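Local coordinates for uncharacterized protein AF_0924 (Archaeoglobus fulgidus, PDB 3DT5) that is of unknown function, this chain being the C-terminal domain of a probable membrane protein and carrying one bound calcium ion, at residues A[75-78]-A[83-86]; A[17-22]-A[109-114]; A[27-32]-A[52-57]; A[96-101]-A[128-133]. All blocks are in the same frame, centred on the assembly; numbering follows the deposited sequence. Where two conformers were deposited one is given.

How the contacts relate
The four contacts trace one elongated domain from end to end. Contact 2 joins the two long helices, 16-35 and 88-116, at one extremity; contact 1, with the calcium ion, lies on the other side of the chain's centre, their centres about 33 Å apart. Between them sit contact 3, which also uses helix 16-35, and contact 4, which also uses helix 88-116. In sequence, contacts 3 and 1 fall in that order inside the long loop closed by contact 2, whereas contacts 2 and 4 interleave. Contacts 1 and 4 share the small mixed sheet, contacts 2 and 3 meet where Arg22 reaches Leu57, and contacts 3 and 4 meet through Leu101, so that the contacts follow one another along the domain.

Contact 1 of 4, residues A[75-78]-A[83-86]. With CA (calcium ion), chain B.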
loop_
_atom_site.group_PDB
_atom_site.type_symbol
_atom_site.label_atom_id
_atom_site.label_comp_id
_atom_site.label_asym_id
_atom_site.label_seq_id
_atom_site.Cartn_x
_atom_site.Cartn_y
_atom_site.Cartn_z
ATOM N N ASP A 75 -11.153 9.839 -5.084
ATOM C CA ASP A 75 -10.570 10.641 -6.162
ATOM C C ASP A 75 -9.560 11.571 -5.553
ATOM O O ASP A 75 -9.711 11.971 -4.402
ATOM C CB ASP A 75 -11.623 11.552 -6.857
ATOM C CG ASP A 75 -12.559 10.796 -7.762
ATOM O OD1 ASP A 75 -12.078 9.984 -8.584
ATOM O OD2 ASP A 75 -13.782 11.076 -7.724
ATOM N N LYS A 76 -8.570 11.988 -6.353
ATOM C CA LYS A 76 -7.749 13.177 -6.028
ATOM C C LYS A 76 -8.398 14.385 -6.771
ATOM O O LYS A 76 -8.613 14.330 -7.978
ATOM C CB LYS A 76 -6.282 13.007 -6.485
ATOM C CG LYS A 76 -5.587 11.920 -5.679
ATOM C CD LYS A 76 -4.100 12.159 -5.566
ATOM C CE LYS A 76 -3.366 10.956 -4.863
ATOM N NZ LYS A 76 -1.956 11.356 -4.482
ATOM N N ILE A 77 -8.716 15.433 -6.013
ATOM C CA ILE A 77 -9.491 16.572 -6.513
ATOM C C ILE A 77 -8.703 17.838 -6.229
ATOM O O ILE A 77 -7.933 17.865 -5.249
ATOM C CB ILE A 77 -10.812 16.618 -5.743
ATOM C CG1 ILE A 77 -11.610 15.317 -6.024
ATOM C CG2 ILE A 77 -11.624 17.859 -6.068
ATOM C CD1 ILE A 77 -12.687 14.996 -4.907
ATOM N N ALA A 78 -8.862 18.862 -7.099
ATOM C CA ALA A 78 -8.399 20.235 -6.845
ATOM C C ALA A 78 -6.889 20.375 -6.816
ATOM O O ALA A 78 -6.390 21.367 -6.263
ATOM C CB ALA A 78 -8.997 20.794 -5.550
ATOM N N TRP A 83 -6.146 11.517 -1.260
ATOM C CA TRP A 83 -7.257 10.751 -1.790
ATOM C C TRP A 83 -8.499 11.159 -0.973
ATOM O O TRP A 83 -8.505 11.052 0.244
ATOM C CB TRP A 83 -7.015 9.239 -1.635
ATOM C CG TRP A 83 -5.937 8.703 -2.534
ATOM C CD1 TRP A 83 -4.648 8.341 -2.160
ATOM C CD2 TRP A 83 -6.036 8.487 -3.935
ATOM N NE1 TRP A 83 -3.949 7.890 -3.273
ATOM C CE2 TRP A 83 -4.794 7.939 -4.364
ATOM C CE3 TRP A 83 -7.083 8.644 -4.877
ATOM C CZ2 TRP A 83 -4.534 7.621 -5.714
ATOM C CZ3 TRP A 83 -6.833 8.269 -6.222
ATOM C CH2 TRP A 83 -5.573 7.764 -6.616
ATOM N N THR A 84 -9.528 11.652 -1.660
ATOM C CA THR A 84 -10.769 12.045 -0.989
ATOM C C THR A 84 -11.709 10.860 -1.098
ATOM O O THR A 84 -12.060 10.448 -2.212
ATOM C CB THR A 84 -11.438 13.267 -1.668
ATOM O OG1 THR A 84 -10.617 14.416 -1.440
ATOM C CG2 THR A 84 -12.855 13.556 -1.055
ATOM N N PHE A 85 -12.114 10.318 0.048
ATOM C CA PHE A 85 -13.095 9.228 0.079
ATOM C C PHE A 85 -14.489 9.820 0.207
ATOM O O PHE A 85 -14.689 10.784 0.957
ATOM C CB PHE A 85 -12.839 8.290 1.257
ATOM C CG PHE A 85 -11.731 7.334 1.012
ATOM C CD1 PHE A 85 -10.395 7.720 1.242
ATOM C CD2 PHE A 85 -11.979 6.084 0.450
ATOM C CE1 PHE A 85 -9.341 6.851 0.977
ATOM C CE2 PHE A 85 -10.922 5.210 0.200
ATOM C CZ PHE A 85 -9.594 5.592 0.467
ATOM N N TYR A 86 -15.450 9.237 -0.489
ATOM C CA TYR A 86 -16.832 9.726 -0.394
ATOM C C TYR A 86 -17.597 9.157 0.785
ATOM O O TYR A 86 -18.478 9.809 1.281
ATOM C CB TYR A 86 -17.583 9.553 -1.709
ATOM C CG TYR A 86 -16.880 10.308 -2.821
ATOM C CD1 TYR A 86 -16.820 11.701 -2.807
ATOM C CD2 TYR A 86 -16.212 9.615 -3.850
ATOM C CE1 TYR A 86 -16.146 12.388 -3.775
ATOM C CE2 TYR A 86 -15.545 10.289 -4.824
ATOM C CZ TYR A 86 -15.507 11.689 -4.791
ATOM O OH TYR A 86 -14.833 12.371 -5.824
HETATM CA CA CA B . -12.015 7.598 -8.513
HETATM O O HOH W 1 -8.490 15.065 -3.139
#
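Lys76 lays its aliphatic chain obliquely over one face of the Trp83 indole, while Asp75 and Tyr86 meet at the other flank through a carboxylate turned 72° from the phenol ring. In the first pair CE of Lys76 stands 3.6 Å from the centroid of the five-membered ring of Trp83, a CH-pi contact, and NZ follows over the same face at 4.5 Å from that centroid, close enough for a cation-pi interaction. The lysine chain is extended beyond CG, which carries NZ across the ring face, where it also bonds the carbonyl of Ala81. Trp83 NE1 is hydrogen-bonded to the carbonyl of Ala33. An alanine in place of Trp83 would probably leave the Lys76 chain without the surface it lies on and that carbonyl without its indole N-H partner. Underneath these side chains runs a two-stranded antiparallel pairing: Asp75 and Thr84 form a hydrogen-bonded pair, with Thr84 N to Asp75 O at 2.8 Å and Asp75 N to Thr84 O at 3.1 Å. It is the edge of a small mixed sheet whose middle strand, 83-85, also pairs with 130-131. The Asp75 carboxylate divides its work. Asp75 OD1 binds the calcium ion at 2.4 Å, in a site shared with Glu44 and the carbonyls of Lys71 and Ala74, and Asp75 OD2 accepts a short 2.5 Å bond from Tyr86 OH on its anti lone pair, which would help fix the rotation of the carboxylate. Ile77 CD1 comes in over Thr84 CB at 3.9 Å, and a water bridges Ile77 N and Thr84 OG1.

Contact 2 of 4, residues A[17-22]-A[109-114]; sequences KAIEDR and LKEYYT. With EDO (1,2-ethanediol), chain C.
Tyr112 OH donates to Glu20 OE2 at 2.9 Å, the shortest polar bond across the two helices, though it belongs to one of two conformers of Glu20 and is less certain for that reason. The carboxylate is met on its anti side and is turned 45° from the phenol ring. With CG opposite its own backbone N (chi1 178°), the tyrosine leans across to the facing helix, and the extended Glu20 chain brings CG to 3.4 Å from Tyr112 CE1. Beside this polar flank Ile19 supplies the apolar middle. Its two branches divide the neighbours: CG2 comes to the edge of the Tyr112 ring, 3.7 Å from CD1, whereas CD1 of the isoleucine rests against Glu111 CB, also at 3.7 Å. Val108 of helix 88-116 also touches Ile19 and Arg22. On the far flank the opposite charges of Arg22 and Glu111 face each other, NH1 and OE1 being 4.6 Å apart; any attraction is probably weak, and the pair forms no salt bridge. Arg22 instead holds a 1,2-ethanediol molecule, probably from the crystallisation liquor, whose O2 accepts from Arg22 NH2 at 2.9 Å and from Arg22 NH1 at 3.0 Å, at the edge of the guanidinium and in its plane. It has further hold through NE on the carbonyl of Leu57. The segment axes approach to 10.1 Å with their N-to-C directions 156° apart, the signature of an antiparallel helix pair, here formed by the first long helix of the domain and its last.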
loop_
_atom_site.group_PDB
_atom_site.type_symbol
_atom_site.label_atom_id
_atom_site.label_comp_id
_atom_site.label_asym_id
_atom_site.label_seq_id
_atom_site.Cartn_x
_atom_site.Cartn_y
_atom_site.Cartn_z
ATOM N N LYS A 17 15.267 -13.259 -4.612
ATOM C CA LYS A 17 14.366 -12.797 -5.688
ATOM C C LYS A 17 12.887 -12.832 -5.301
ATOM O O LYS A 17 12.162 -11.865 -5.522
ATOM C CB LYS A 17 14.572 -13.647 -6.954
ATOM C CG LYS A 17 13.638 -13.300 -8.125
ATOM C CD LYS A 17 14.270 -12.283 -9.078
ATOM C CE LYS A 17 13.799 -10.861 -8.767
ATOM N NZ LYS A 17 14.725 -9.852 -9.383
ATOM N N ALA A 18 12.428 -13.948 -4.737
ATOM C CA ALA A 18 11.010 -14.086 -4.338
ATOM C C ALA A 18 10.592 -12.979 -3.376
ATOM O O ALA A 18 9.547 -12.337 -3.532
ATOM C CB ALA A 18 10.750 -15.477 -3.711
ATOM N N ILE A 19 11.432 -12.726 -2.385
ATOM C CA ILE A 19 11.134 -11.689 -1.406
ATOM C C ILE A 19 11.258 -10.265 -2.012
ATOM O O ILE A 19 10.402 -9.409 -1.746
ATOM C CB ILE A 19 11.932 -11.948 -0.114
ATOM C CG1 ILE A 19 11.544 -10.991 1.010
ATOM C CG2 ILE A 19 13.429 -11.985 -0.353
ATOM C CD1 ILE A 19 11.383 -11.809 2.332
ATOM N N GLU A 20 12.244 -10.057 -2.880
ATOM C CA GLU A 20 12.393 -8.790 -3.616
ATOM C C GLU A 20 11.149 -8.487 -4.464
ATOM O O GLU A 20 10.727 -7.344 -4.528
ATOM C CB GLU A 20 13.662 -8.791 -4.492
ATOM C CG GLU A 20 15.001 -8.591 -3.714
ATOM C CD GLU A 20 16.283 -8.948 -4.525
ATOM O OE1 GLU A 20 16.192 -9.158 -5.754
ATOM O OE2 GLU A 20 17.394 -9.021 -3.927
ATOM N N ASP A 21 10.561 -9.510 -5.109
ATOM C CA ASP A 21 9.342 -9.331 -5.928
ATOM C C ASP A 21 8.150 -8.871 -5.063
ATOM O O ASP A 21 7.367 -8.047 -5.511
ATOM C CB ASP A 21 8.918 -10.593 -6.684
ATOM C CG ASP A 21 9.849 -10.943 -7.834
ATOM O OD1 ASP A 21 10.679 -10.096 -8.225
ATOM O OD2 ASP A 21 9.749 -12.076 -8.347
ATOM N N ARG A 22 8.011 -9.418 -3.858
ATOM C CA ARG A 22 6.948 -8.970 -2.973
ATOM C C ARG A 22 7.135 -7.462 -2.668
ATOM O O ARG A 22 6.166 -6.689 -2.763
ATOM C CB ARG A 22 6.902 -9.801 -1.676
ATOM C CG ARG A 22 6.634 -11.296 -1.868
ATOM C CD ARG A 22 6.523 -11.937 -0.447
ATOM N NE ARG A 22 5.232 -11.614 0.163
ATOM C CZ ARG A 22 4.950 -11.672 1.469
ATOM N NH1 ARG A 22 5.825 -12.138 2.363
ATOM N NH2 ARG A 22 3.740 -11.328 1.878
ATOM N N LEU A 109 10.648 -6.498 5.007
ATOM C CA LEU A 109 11.999 -5.888 4.966
ATOM C C LEU A 109 12.972 -6.633 5.926
ATOM O O LEU A 109 14.101 -6.958 5.529
ATOM C CB LEU A 109 11.944 -4.427 5.396
ATOM C CG LEU A 109 11.757 -3.384 4.335
ATOM C CD1 LEU A 109 11.977 -2.037 5.008
ATOM C CD2 LEU A 109 12.792 -3.633 3.210
ATOM N N LYS A 110 12.535 -6.862 7.177
ATOM C CA LYS A 110 13.366 -7.597 8.194
ATOM C C LYS A 110 13.748 -8.985 7.674
ATOM O O LYS A 110 14.900 -9.404 7.783
ATOM C CB LYS A 110 12.691 -7.736 9.569
ATOM C CG LYS A 110 12.314 -6.425 10.293
ATOM C CD LYS A 110 11.818 -6.645 11.777
ATOM C CE LYS A 110 10.508 -5.821 12.147
ATOM N NZ LYS A 110 9.126 -6.619 12.068
ATOM N N GLU A 111 12.774 -9.678 7.083
ATOM C CA GLU A 111 13.003 -10.996 6.493
ATOM C C GLU A 111 14.005 -10.960 5.327
ATOM O O GLU A 111 14.836 -11.882 5.161
ATOM C CB GLU A 111 11.660 -11.589 6.063
ATOM C CG GLU A 111 10.775 -11.830 7.298
ATOM C CD GLU A 111 9.401 -12.387 6.952
ATOM O OE1 GLU A 111 8.818 -11.975 5.910
ATOM O OE2 GLU A 111 8.890 -13.191 7.737
ATOM N N TYR A 112 13.919 -9.906 4.522
ATOM C CA TYR A 112 14.854 -9.712 3.438
ATOM C C TYR A 112 16.292 -9.584 3.974
ATOM O O TYR A 112 17.217 -10.216 3.443
ATOM C CB TYR A 112 14.490 -8.448 2.631
ATOM C CG TYR A 112 15.517 -8.241 1.531
ATOM C CD1 TYR A 112 15.437 -8.975 0.351
ATOM C CD2 TYR A 112 16.611 -7.392 1.717
ATOM C CE1 TYR A 112 16.383 -8.841 -0.652
ATOM C CE2 TYR A 112 17.585 -7.242 0.710
ATOM C CZ TYR A 112 17.447 -7.986 -0.467
ATOM O OH TYR A 112 18.372 -7.885 -1.483
ATOM N N TYR A 113 16.475 -8.769 5.016
ATOM C CA TYR A 113 17.788 -8.559 5.612
ATOM C C TYR A 113 18.286 -9.773 6.396
ATOM O O TYR A 113 19.477 -10.032 6.433
ATOM C CB TYR A 113 17.792 -7.320 6.512
ATOM C CG TYR A 113 17.454 -6.018 5.815
ATOM C CD1 TYR A 113 18.022 -5.689 4.584
ATOM C CD2 TYR A 113 16.579 -5.094 6.412
ATOM C CE1 TYR A 113 17.713 -4.460 3.951
ATOM C CE2 TYR A 113 16.263 -3.888 5.805
ATOM C CZ TYR A 113 16.827 -3.568 4.574
ATOM O OH TYR A 113 16.514 -2.355 3.980
ATOM N N THR A 114 17.374 -10.520 7.015
ATOM C CA THR A 114 17.715 -11.768 7.703
ATOM C C THR A 114 18.317 -12.733 6.714
ATOM O O THR A 114 19.305 -13.399 7.010
ATOM C CB THR A 114 16.460 -12.413 8.319
ATOM O OG1 THR A 114 15.940 -11.524 9.300
ATOM C CG2 THR A 114 16.759 -13.788 8.985
HETATM C C1 EDO C . 5.157 -10.445 6.295
HETATM O O1 EDO C . 4.697 -11.069 7.493
HETATM C C2 EDO C . 3.988 -10.483 5.299
HETATM O O2 EDO C . 3.984 -11.760 4.719
#

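Contact 3 of 4, residues A[27-32]-A[52-57]; sequences YIPLIK and TCRRYL
Helix 27-32 is kinked at Pro29, whose nitrogen has no bond to the turn before, and it faces a type I beta turn from Thr52 to Arg55 that runs on into the short 3-10 segment 55-57. Tyr27 reaches across to Leu57, its CE2 lying 3.9 Å from the carbonyl O. The approach to the ring is oblique, and the carbonyl is already engaged by Arg22 NE from the preceding turns of the same helix. The phenol hydroxyl finds its partners elsewhere, being hydrogen-bonded to Glu104 of helix 88-116 and to the backbone N of Gly59. With CG beside its own backbone N (chi1 -72°), the buried ring points toward helix 88-116, where Leu101 and Phe105 pack on it. Here the connection between helices 43-52 and 60-65 comes up to helix 16-35 at a few points, burying only 87 Å², within a mainly helical domain. Two residues on from Tyr27, Pro29 CG comes to the edge of the Arg54 guanidinium, 4.5 Å from NH1, a loose touch near the plane of the group. That same NH1 is hydrogen-bonded to the carbonyl of Lys25, while Phe26 lies against the arginine side chain, and Ile50 covers Pro29.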
loop_
_atom_site.group_PDB
_atom_site.type_symbol
_atom_site.label_atom_id
_atom_site.label_comp_id
_atom_site.label_asym_id
_atom_site.label_seq_id
_atom_site.Cartn_x
_atom_site.Cartn_y
_atom_site.Cartn_z
ATOM N N TYR A 27 4.447 -4.259 -2.032
ATOM C CA TYR A 27 4.499 -3.378 -0.853
ATOM C C TYR A 27 4.893 -1.945 -1.222
ATOM O O TYR A 27 4.209 -1.002 -0.875
ATOM C CB TYR A 27 5.451 -3.935 0.203
ATOM C CG TYR A 27 4.845 -5.154 0.853
ATOM C CD1 TYR A 27 3.803 -5.016 1.788
ATOM C CD2 TYR A 27 5.203 -6.430 0.435
ATOM C CE1 TYR A 27 3.172 -6.163 2.334
ATOM C CE2 TYR A 27 4.583 -7.577 0.968
ATOM C CZ TYR A 27 3.578 -7.422 1.926
ATOM O OH TYR A 27 2.943 -8.502 2.468
ATOM N N ILE A 28 6.016 -1.801 -1.912
ATOM C CA ILE A 28 6.509 -0.458 -2.241
ATOM C C ILE A 28 5.531 0.332 -3.140
ATOM O O ILE A 28 5.194 1.470 -2.815
ATOM C CB ILE A 28 7.948 -0.508 -2.805
ATOM C CG1 ILE A 28 8.892 -1.017 -1.699
ATOM C CG2 ILE A 28 8.397 0.920 -3.372
ATOM C CD1 ILE A 28 10.266 -1.443 -2.166
ATOM N N PRO A 29 5.060 -0.258 -4.273
ATOM C CA PRO A 29 4.108 0.555 -5.047
ATOM C C PRO A 29 2.836 0.913 -4.300
ATOM O O PRO A 29 2.343 2.017 -4.469
ATOM C CB PRO A 29 3.790 -0.289 -6.297
ATOM C CG PRO A 29 4.527 -1.540 -6.148
ATOM C CD PRO A 29 5.406 -1.521 -4.936
ATOM N N LEU A 30 2.280 0.001 -3.489
ATOM C CA LEU A 30 0.999 0.328 -2.834
ATOM C C LEU A 30 1.231 1.391 -1.738
ATOM O O LEU A 30 0.414 2.347 -1.578
ATOM C CB LEU A 30 0.403 -0.941 -2.179
ATOM C CG LEU A 30 -1.039 -0.761 -1.648
ATOM C CD1 LEU A 30 -1.993 -0.290 -2.795
ATOM C CD2 LEU A 30 -1.514 -2.118 -1.088
ATOM N N ILE A 31 2.326 1.224 -0.980
ATOM C CA ILE A 31 2.710 2.260 0.009
ATOM C C ILE A 31 2.867 3.652 -0.673
ATOM O O ILE A 31 2.314 4.669 -0.176
ATOM C CB ILE A 31 3.976 1.849 0.859
ATOM C CG1 ILE A 31 3.629 0.656 1.772
ATOM C CG2 ILE A 31 4.478 3.037 1.728
ATOM C CD1 ILE A 31 4.872 -0.058 2.384
ATOM N N LYS A 32 3.654 3.723 -1.744
ATOM C CA LYS A 32 3.804 4.975 -2.508
ATOM C C LYS A 32 2.483 5.566 -3.005
ATOM O O LYS A 32 2.284 6.758 -2.937
ATOM C CB LYS A 32 4.766 4.783 -3.666
ATOM C CG LYS A 32 6.201 4.705 -3.125
ATOM C CD LYS A 32 7.242 5.137 -4.112
ATOM C CE LYS A 32 7.695 3.973 -4.956
ATOM N NZ LYS A 32 9.178 3.959 -5.306
ATOM N N THR A 52 -5.978 -6.532 -6.655
ATOM C CA THR A 52 -6.651 -7.698 -7.247
ATOM C C THR A 52 -5.581 -8.653 -7.746
ATOM O O THR A 52 -5.284 -9.678 -7.115
ATOM C CB THR A 52 -7.655 -7.301 -8.360
ATOM O OG1 THR A 52 -7.013 -6.446 -9.325
ATOM C CG2 THR A 52 -8.849 -6.541 -7.761
ATOM N N CYS A 53 -4.991 -8.266 -8.848
ATOM C CA CYS A 53 -3.989 -9.043 -9.554
ATOM C C CYS A 53 -2.701 -9.321 -8.753
ATOM O O CYS A 53 -1.992 -10.272 -9.045
ATOM C CB CYS A 53 -3.633 -8.272 -10.818
ATOM S SG CYS A 53 -2.277 -8.946 -11.695
ATOM N N ARG A 54 -2.374 -8.458 -7.790
ATOM C CA ARG A 54 -1.135 -8.678 -7.006
ATOM C C ARG A 54 -1.380 -9.107 -5.582
ATOM O O ARG A 54 -0.428 -9.194 -4.799
ATOM C CB ARG A 54 -0.199 -7.471 -7.079
ATOM C CG ARG A 54 0.082 -7.113 -8.527
ATOM C CD ARG A 54 1.239 -6.208 -8.679
ATOM N NE ARG A 54 1.304 -5.641 -10.027
ATOM C CZ ARG A 54 2.089 -4.609 -10.368
ATOM N NH1 ARG A 54 2.912 -4.030 -9.465
ATOM N NH2 ARG A 54 2.056 -4.159 -11.622
ATOM N N ARG A 55 -2.621 -9.475 -5.254
ATOM C CA ARG A 55 -2.893 -10.059 -3.924
ATOM C C ARG A 55 -2.070 -11.287 -3.617
ATOM O O ARG A 55 -1.786 -11.565 -2.456
ATOM C CB ARG A 55 -4.386 -10.423 -3.794
ATOM C CG ARG A 55 -5.257 -9.211 -3.601
ATOM C CD ARG A 55 -6.699 -9.635 -3.486
ATOM N NE ARG A 55 -7.149 -9.718 -2.098
ATOM C CZ ARG A 55 -7.631 -8.698 -1.379
ATOM N NH1 ARG A 55 -7.726 -7.468 -1.903
ATOM N NH2 ARG A 55 -8.045 -8.934 -0.122
ATOM N N TYR A 56 -1.662 -12.032 -4.642
ATOM C CA TYR A 56 -0.859 -13.216 -4.376
ATOM C C TYR A 56 0.490 -12.872 -3.724
ATOM O O TYR A 56 1.192 -13.765 -3.273
ATOM C CB TYR A 56 -0.653 -14.049 -5.635
ATOM C CG TYR A 56 0.303 -13.436 -6.630
ATOM C CD1 TYR A 56 1.633 -13.856 -6.692
ATOM C CD2 TYR A 56 -0.124 -12.431 -7.518
ATOM C CE1 TYR A 56 2.544 -13.263 -7.587
ATOM C CE2 TYR A 56 0.767 -11.852 -8.408
ATOM C CZ TYR A 56 2.090 -12.293 -8.437
ATOM O OH TYR A 56 2.977 -11.710 -9.311
ATOM N N LEU A 57 0.838 -11.586 -3.650
ATOM C CA LEU A 57 2.105 -11.184 -3.046
ATOM C C LEU A 57 1.927 -10.717 -1.575
ATOM O O LEU A 57 2.914 -10.550 -0.833
ATOM C CB LEU A 57 2.765 -10.093 -3.892
ATOM C CG LEU A 57 3.211 -10.584 -5.277
ATOM C CD1 LEU A 57 3.498 -9.362 -6.125
ATOM C CD2 LEU A 57 4.456 -11.541 -5.169
#

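Contact 4 of 4, residues A[96-101]-A[128-133]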
loop_
_atom_site.group_PDB
_atom_site.type_symbol
_atom_site.label_atom_id
_atom_site.label_comp_id
_atom_site.label_asym_id
_atom_site.label_seq_id
_atom_site.Cartn_x
_atom_site.Cartn_y
_atom_site.Cartn_z
ATOM N N GLU A 96 -7.261 1.389 8.148
ATOM C CA GLU A 96 -6.945 0.143 8.827
ATOM C C GLU A 96 -6.023 -0.747 7.959
ATOM O O GLU A 96 -5.034 -1.311 8.438
ATOM C CB GLU A 96 -8.271 -0.538 9.133
ATOM C CG GLU A 96 -8.198 -1.952 9.540
ATOM C CD GLU A 96 -9.560 -2.459 10.055
ATOM O OE1 GLU A 96 -10.377 -1.635 10.578
ATOM O OE2 GLU A 96 -9.795 -3.686 9.944
ATOM N N ALA A 97 -6.357 -0.881 6.682
ATOM C CA ALA A 97 -5.565 -1.736 5.793
ATOM C C ALA A 97 -4.169 -1.171 5.548
ATOM O O ALA A 97 -3.218 -1.950 5.497
ATOM C CB ALA A 97 -6.295 -1.986 4.472
ATOM N N LEU A 98 -4.052 0.151 5.370
ATOM C CA LEU A 98 -2.737 0.772 5.176
ATOM C C LEU A 98 -1.832 0.550 6.386
ATOM O O LEU A 98 -0.638 0.291 6.222
ATOM C CB LEU A 98 -2.841 2.283 4.838
ATOM C CG LEU A 98 -3.476 2.541 3.461
ATOM C CD1 LEU A 98 -3.816 4.033 3.300
ATOM C CD2 LEU A 98 -2.519 2.106 2.389
ATOM N N ASP A 99 -2.408 0.615 7.576
ATOM C CA ASP A 99 -1.625 0.372 8.817
ATOM C C ASP A 99 -1.122 -1.077 8.874
ATOM O O ASP A 99 0.050 -1.339 9.226
ATOM C CB ASP A 99 -2.450 0.723 10.037
ATOM C CG ASP A 99 -2.534 2.254 10.285
ATOM O OD1 ASP A 99 -1.657 3.043 9.788
ATOM O OD2 ASP A 99 -3.477 2.651 11.017
ATOM N N VAL A 100 -2.005 -2.020 8.509
ATOM C CA VAL A 100 -1.584 -3.434 8.353
ATOM C C VAL A 100 -0.534 -3.618 7.244
ATOM O O VAL A 100 0.432 -4.344 7.440
ATOM C CB VAL A 100 -2.784 -4.404 8.114
ATOM C CG1 VAL A 100 -2.287 -5.839 7.932
ATOM C CG2 VAL A 100 -3.730 -4.357 9.328
ATOM N N LEU A 101 -0.739 -2.991 6.089
ATOM C CA LEU A 101 0.254 -3.012 5.015
ATOM C C LEU A 101 1.653 -2.560 5.495
ATOM O O LEU A 101 2.695 -3.175 5.181
ATOM C CB LEU A 101 -0.234 -2.071 3.905
ATOM C CG LEU A 101 0.718 -1.719 2.726
ATOM C CD1 LEU A 101 0.890 -2.927 1.852
ATOM C CD2 LEU A 101 0.082 -0.539 1.908
ATOM N N TRP A 128 -0.467 8.820 5.775
ATOM C CA TRP A 128 -1.308 8.342 4.671
ATOM C C TRP A 128 -2.016 9.553 4.047
ATOM O O TRP A 128 -2.538 10.417 4.774
ATOM C CB TRP A 128 -2.312 7.333 5.190
ATOM C CG TRP A 128 -1.639 6.137 5.810
ATOM C CD1 TRP A 128 -1.879 5.604 7.046
ATOM C CD2 TRP A 128 -0.606 5.337 5.208
ATOM N NE1 TRP A 128 -1.069 4.495 7.249
ATOM C CE2 TRP A 128 -0.279 4.313 6.135
ATOM C CE3 TRP A 128 0.039 5.353 3.958
ATOM C CZ2 TRP A 128 0.676 3.317 5.842
ATOM C CZ3 TRP A 128 0.988 4.344 3.661
ATOM C CH2 TRP A 128 1.298 3.358 4.610
ATOM N N LEU A 129 -1.996 9.648 2.733
ATOM C CA LEU A 129 -2.601 10.806 2.052
ATOM C C LEU A 129 -4.091 10.493 1.758
ATOM O O LEU A 129 -4.496 10.327 0.598
ATOM C CB LEU A 129 -1.831 11.139 0.779
ATOM C CG LEU A 129 -0.387 11.623 1.045
ATOM C CD1 LEU A 129 0.348 11.808 -0.220
ATOM C CD2 LEU A 129 -0.286 12.926 1.868
ATOM N N ILE A 130 -4.872 10.362 2.832
ATOM C CA ILE A 130 -6.258 9.972 2.722
ATOM C C ILE A 130 -7.130 10.901 3.585
ATOM O O ILE A 130 -6.684 11.404 4.621
ATOM C CB ILE A 130 -6.473 8.493 3.121
ATOM C CG1 ILE A 130 -6.023 8.198 4.580
ATOM C CG2 ILE A 130 -5.806 7.501 2.062
ATOM C CD1 ILE A 130 -6.468 6.814 5.091
ATOM N N GLY A 131 -8.375 11.102 3.169
ATOM C CA GLY A 131 -9.303 11.995 3.910
ATOM C C GLY A 131 -10.740 11.702 3.562
ATOM O O GLY A 131 -11.013 11.019 2.582
ATOM N N TYR A 132 -11.676 12.173 4.378
ATOM C CA TYR A 132 -13.050 12.189 3.915
ATOM C C TYR A 132 -13.813 13.472 4.292
ATOM O O TYR A 132 -14.878 13.710 3.729
ATOM C CB TYR A 132 -13.810 10.944 4.393
ATOM C CG TYR A 132 -14.035 10.952 5.865
ATOM C CD1 TYR A 132 -15.231 11.422 6.422
ATOM C CD2 TYR A 132 -13.025 10.539 6.717
ATOM C CE1 TYR A 132 -15.410 11.444 7.833
ATOM C CE2 TYR A 132 -13.181 10.546 8.114
ATOM C CZ TYR A 132 -14.357 10.993 8.667
ATOM O OH TYR A 132 -14.460 10.987 10.037
ATOM N N LYS A 133 -13.306 14.277 5.232
ATOM C CA LYS A 133 -14.088 15.445 5.715
ATOM C C LYS A 133 -13.552 16.842 5.365
ATOM O O LYS A 133 -12.762 17.434 6.128
ATOM C CB LYS A 133 -14.454 15.333 7.210
ATOM C CG LYS A 133 -13.303 15.045 8.169
ATOM C CD LYS A 133 -13.762 15.411 9.583
ATOM C CE LYS A 133 -13.212 14.453 10.657
ATOM N NZ LYS A 133 -13.995 14.677 11.955
#
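Helix 88-116 is covered here by the C-terminal strand region of the small mixed sheet, 130-131 being one of its outer strands and Trp128 lying two residues before it. The indole of Trp128 lies flat against the helix. CB of Leu98 sits over its face, 3.7 Å from the centroid of the five-membered ring, a CH-pi contact. Leu98 O approaches the six-membered ring of Trp128 as well, 3.3 Å from CZ2. Farther out CD1 of Leu98 reaches Ile130 CG2 at 4.2 Å, so that the leucine is packed between the indole and the strand. Ile130 also rests on Phe91 and Lys95 of the same helix, and Trp102 flanks Trp128. The tryptophan's CG lies beside its backbone N (chi1 -60°), which places the indole toward the helix. Asp99, one residue on from Leu98, receives the indole N-H: Trp128 NE1 donates to Asp99 OD1 at 3.0 Å with an N-H...O angle of 161°. The same OD1 forms a salt bridge with Lys125 and so is held by two partners. A leucine in place of Trp128 would probably leave Asp99 OD1 with Lys125 but without its indole donor, and uncover part of Leu98. In the bond itself Asp99 OD1 stays close to the indole plane, whereas Trp128 NE1 stands about 40° above the plane of the carboxylate.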